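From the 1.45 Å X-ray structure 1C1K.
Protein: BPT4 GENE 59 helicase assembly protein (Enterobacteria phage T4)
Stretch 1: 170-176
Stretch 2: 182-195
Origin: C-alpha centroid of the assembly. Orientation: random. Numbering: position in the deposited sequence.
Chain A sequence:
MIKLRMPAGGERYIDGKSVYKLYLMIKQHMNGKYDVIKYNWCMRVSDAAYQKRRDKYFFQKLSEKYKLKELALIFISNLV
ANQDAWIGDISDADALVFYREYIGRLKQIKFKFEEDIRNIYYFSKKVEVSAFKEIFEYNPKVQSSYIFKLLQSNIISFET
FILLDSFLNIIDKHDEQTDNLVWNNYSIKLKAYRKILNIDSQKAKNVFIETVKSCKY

Stretch 1, residues 170-176: IIDKHDE
Stretch 2 (182-195) VWNNYSIKLKAYRK

Both stretches are helical throughout 170-176 and 182-194, with phi/psi mostly near -60/-45, though Glu176 departs to -78/-19, and they pack with their N-to-C directions 145° apart, so the chain returns roughly antiparallel. The axes approach to 10.8 Å, and the signed crossing angle is -145°. The register is fixed by two CA pairs: Ile171 CA lies 6.9 Å from Ser187 CA, and Asp175 CA lies 7.6 Å from Asn184 CA. Together the stretches bury 434 Å².

Ile171 has the most covered surface, 100 Å². Its CA-to-CB bond points toward the second helix, and with chi1 -62° (m) and chi2 162° (t) the side chain sits as a knob among Ser187, Leu190, Lys191 and Arg194. The evidence is in the spacings: Ile171 CG2 is 3.6 Å from Lys191 CG and 3.8 Å from Ser187 OG, while Ile171 CD1 is 4.0 Å from Leu190 CB and lies over one face of the Arg194 guanidinium. The aliphatic part of Lys191 thus lines a hole that is only partly apolar.

The CA-to-CB bond of Trp183, with 88 Å² covered, also points toward the first helix (chi1 161°, t; chi2 -107°). Trp183 CZ2 comes within 3.3 Å of His174 CB, and His174 CG lies over one face of the indole. The imidazole (chi1 -87°, m; chi2 53°) is oblique to the six-membered ring, with planes at 45° and centroids 4.8 Å apart. At the indole edge, Trp183 NE1 donates to Asp175 OD2 at 2.8 Å, with an N-H...O angle of 149°.

That carboxylate (chi1 -84°, m; chi2 174°) gathers three side-chain donors from the second helix. The CA-to-CB bond of Asp175 is sideways, yet the end of the side chain comes nearer. Asp175 OD2 also accepts from Ser187 OG (chi1 -167°, t) at 2.7 Å, and Asp175 OD1 forms a salt bridge with Lys191 NZ at 2.8 Å. Lys191, whose chi angles run m, t, m, m from chi1 to chi4, brings its amino group back along its own helix, where Lys191 NZ makes a weak hydrogen bond to Ser187 OG at 2.8 Å.

Arg194, 56 Å² covered, extends as t, t, p with chi4 175°. Its NH2 donates to Asp172 OD2 at 3.0 Å and 165°, a salt bridge near the guanidinium plane; Asp172 has chi1 -67° (m) and chi2 173°. A water accepts from Arg194 NH1 and Asp172 N, its oxygen 2.9 Å from each, adding a backbone link beside the ion pair.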

# COMPACT_ATOMS: atom_id res chain seq x y z
N ILE A 170 -4.00 12.07 -8.20
CA ILE A 170 -4.55 12.50 -6.91
C ILE A 170 -3.55 12.81 -5.81
O ILE A 170 -3.64 13.84 -5.13
CB ILE A 170 -5.52 11.42 -6.35
CG1 ILE A 170 -6.69 11.20 -7.31
CG2 ILE A 170 -6.02 11.83 -4.98
CD1 ILE A 170 -7.38 9.85 -7.12
N ILE A 171 -2.60 11.90 -5.60
CA ILE A 171 -1.61 12.06 -4.54
C ILE A 171 -0.79 13.33 -4.65
O ILE A 171 -0.75 14.13 -3.71
CB ILE A 171 -0.66 10.83 -4.49
CG1 ILE A 171 -1.45 9.56 -4.16
CG2 ILE A 171 0.42 11.06 -3.43
CD1 ILE A 171 -0.71 8.25 -4.50
N ASP A 172 -0.13 13.52 -5.79
CA ASP A 172 0.71 14.69 -5.98
C ASP A 172 -0.06 15.99 -5.86
O ASP A 172 0.43 16.94 -5.26
CB ASP A 172 1.43 14.60 -7.32
CG ASP A 172 2.45 13.47 -7.37
OD1 ASP A 172 3.01 13.21 -8.45
OD2 ASP A 172 2.70 12.83 -6.32
N LYS A 173 -1.27 16.04 -6.40
CA LYS A 173 -2.09 17.25 -6.31
C LYS A 173 -2.48 17.54 -4.86
O LYS A 173 -2.51 18.69 -4.44
CB LYS A 173 -3.35 17.10 -7.16
CG LYS A 173 -3.06 17.09 -8.65
CD LYS A 173 -4.13 17.84 -9.42
CE LYS A 173 -5.12 16.88 -10.06
NZ LYS A 173 -6.48 17.49 -10.12
N HIS A 174 -2.78 16.50 -4.09
CA HIS A 174 -3.13 16.68 -2.69
C HIS A 174 -1.90 17.20 -1.95
O HIS A 174 -1.98 18.14 -1.15
CB HIS A 174 -3.58 15.35 -2.08
CG HIS A 174 -5.05 15.06 -2.26
ND1 HIS A 174 -5.67 15.08 -3.48
CD2 HIS A 174 -6.00 14.70 -1.36
CE1 HIS A 174 -6.95 14.76 -3.33
NE2 HIS A 174 -7.17 14.52 -2.05
N ASP A 175 -0.75 16.58 -2.22
CA ASP A 175 0.51 16.96 -1.58
C ASP A 175 0.89 18.42 -1.79
O ASP A 175 1.40 19.07 -0.87
CB ASP A 175 1.65 16.08 -2.11
CG ASP A 175 1.76 14.75 -1.39
OD1 ASP A 175 2.59 13.92 -1.83
OD2 ASP A 175 1.03 14.53 -0.40
N GLU A 176 0.63 18.95 -2.98
CA GLU A 176 0.97 20.33 -3.27
C GLU A 176 -0.01 21.35 -2.69
O GLU A 176 0.34 22.51 -2.54
CB GLU A 176 1.10 20.56 -4.79
CG GLU A 176 0.13 19.76 -5.66
CD GLU A 176 0.74 19.34 -7.00
OE1 GLU A 176 0.10 19.58 -8.05
OE2 GLU A 176 1.85 18.77 -7.01
N VAL A 182 -2.83 14.54 8.98
CA VAL A 182 -3.54 13.29 8.74
C VAL A 182 -3.33 12.82 7.30
O VAL A 182 -3.12 11.63 7.06
CB VAL A 182 -5.05 13.43 9.03
CG1 VAL A 182 -5.79 12.18 8.60
CG2 VAL A 182 -5.26 13.68 10.51
N TRP A 183 -3.38 13.74 6.34
CA TRP A 183 -3.18 13.36 4.95
C TRP A 183 -1.73 12.95 4.74
O TRP A 183 -1.45 11.93 4.13
CB TRP A 183 -3.50 14.52 4.00
CG TRP A 183 -2.88 14.32 2.63
CD1 TRP A 183 -1.81 14.98 2.11
CD2 TRP A 183 -3.25 13.32 1.66
NE1 TRP A 183 -1.48 14.47 0.88
CE2 TRP A 183 -2.35 13.45 0.57
CE3 TRP A 183 -4.25 12.34 1.60
CZ2 TRP A 183 -2.41 12.63 -0.56
CZ3 TRP A 183 -4.31 11.52 0.47
CH2 TRP A 183 -3.40 11.67 -0.59
N ASN A 184 -0.81 13.76 5.26
CA ASN A 184 0.62 13.48 5.12
C ASN A 184 0.97 12.07 5.59
O ASN A 184 1.69 11.35 4.90
CB ASN A 184 1.44 14.50 5.92
CG ASN A 184 2.92 14.14 5.97
OD1 ASN A 184 3.58 14.03 4.94
ND2 ASN A 184 3.45 13.94 7.18
N ASN A 185 0.48 11.68 6.76
CA ASN A 185 0.75 10.35 7.29
C ASN A 185 0.36 9.27 6.28
O ASN A 185 1.10 8.31 6.06
CB ASN A 185 -0.01 10.13 8.60
CG ASN A 185 0.27 11.20 9.64
OD1 ASN A 185 -0.48 11.37 10.59
ND2 ASN A 185 1.37 11.92 9.46
N TYR A 186 -0.81 9.44 5.67
CA TYR A 186 -1.28 8.48 4.68
C TYR A 186 -0.49 8.63 3.39
O TYR A 186 -0.12 7.64 2.76
CB TYR A 186 -2.77 8.70 4.39
CG TYR A 186 -3.70 7.81 5.17
CD1 TYR A 186 -4.20 8.22 6.41
CD2 TYR A 186 -4.09 6.57 4.68
CE1 TYR A 186 -5.07 7.41 7.14
CE2 TYR A 186 -4.96 5.75 5.40
CZ TYR A 186 -5.45 6.18 6.62
OH TYR A 186 -6.31 5.37 7.33
N SER A 187 -0.23 9.87 2.99
CA SER A 187 0.50 10.14 1.77
C SER A 187 1.89 9.51 1.76
O SER A 187 2.38 9.07 0.71
CB SER A 187 0.63 11.65 1.54
OG SER A 187 1.05 11.90 0.22
N ILE A 188 2.53 9.47 2.92
CA ILE A 188 3.85 8.86 3.00
C ILE A 188 3.72 7.39 2.59
O ILE A 188 4.51 6.90 1.78
CB ILE A 188 4.43 8.96 4.43
CG1 ILE A 188 4.83 10.41 4.72
CG2 ILE A 188 5.64 8.03 4.59
CD1 ILE A 188 5.14 10.67 6.18
N LYS A 189 2.72 6.70 3.13
CA LYS A 189 2.51 5.29 2.80
C LYS A 189 2.08 5.13 1.35
O LYS A 189 2.53 4.22 0.66
CB LYS A 189 1.45 4.66 3.71
CG LYS A 189 1.64 4.94 5.20
CD LYS A 189 2.67 4.01 5.82
CE LYS A 189 2.55 3.99 7.33
NZ LYS A 189 1.18 4.42 7.75
N LEU A 190 1.19 6.00 0.89
CA LEU A 190 0.71 5.93 -0.48
C LEU A 190 1.84 6.06 -1.49
O LEU A 190 1.95 5.29 -2.44
CB LEU A 190 -0.35 7.01 -0.72
CG LEU A 190 -1.71 6.72 -0.09
CD1 LEU A 190 -2.53 8.01 -0.03
CD2 LEU A 190 -2.44 5.67 -0.91
N LYS A 191 2.70 7.05 -1.29
CA LYS A 191 3.81 7.25 -2.21
C LYS A 191 4.81 6.10 -2.12
O LYS A 191 5.35 5.67 -3.14
CB LYS A 191 4.50 8.59 -1.92
CG LYS A 191 3.63 9.79 -2.29
CD LYS A 191 4.47 11.05 -2.49
CE LYS A 191 4.96 11.61 -1.16
NZ LYS A 191 3.84 12.00 -0.26
N ALA A 192 5.05 5.61 -0.91
CA ALA A 192 5.99 4.50 -0.74
C ALA A 192 5.49 3.25 -1.46
O ALA A 192 6.24 2.60 -2.18
CB ALA A 192 6.20 4.21 0.75
N TYR A 193 4.21 2.93 -1.27
CA TYR A 193 3.61 1.76 -1.90
C TYR A 193 3.57 1.95 -3.42
O TYR A 193 3.77 1.02 -4.19
CB TYR A 193 2.20 1.54 -1.35
CG TYR A 193 1.59 0.17 -1.60
CD1 TYR A 193 2.37 -0.94 -1.95
CD2 TYR A 193 0.21 -0.02 -1.48
CE1 TYR A 193 1.79 -2.19 -2.18
CE2 TYR A 193 -0.38 -1.26 -1.70
CZ TYR A 193 0.42 -2.34 -2.05
OH TYR A 193 -0.18 -3.56 -2.28
N ARG A 194 3.32 3.18 -3.85
CA ARG A 194 3.27 3.47 -5.28
C ARG A 194 4.61 3.15 -5.95
O ARG A 194 4.65 2.74 -7.11
CB ARG A 194 2.89 4.95 -5.50
CG ARG A 194 2.82 5.39 -6.96
CD ARG A 194 2.22 6.80 -7.10
NE ARG A 194 3.09 7.83 -6.53
CZ ARG A 194 2.85 9.14 -6.60
NH1 ARG A 194 1.77 9.61 -7.22
NH2 ARG A 194 3.71 10.00 -6.05
N LYS A 195 5.71 3.33 -5.23
CA LYS A 195 7.04 3.05 -5.77
C LYS A 195 7.25 1.56 -6.08
O LYS A 195 7.95 1.22 -7.04
CB LYS A 195 8.12 3.52 -4.80
CG LYS A 195 8.29 5.03 -4.77
CD LYS A 195 9.46 5.45 -3.91
CE LYS A 195 9.66 6.97 -3.97
NZ LYS A 195 11.07 7.34 -4.28
O HOH W 1 -0.00 11.71 -8.00
O HOH W 2 1.83 15.53 2.47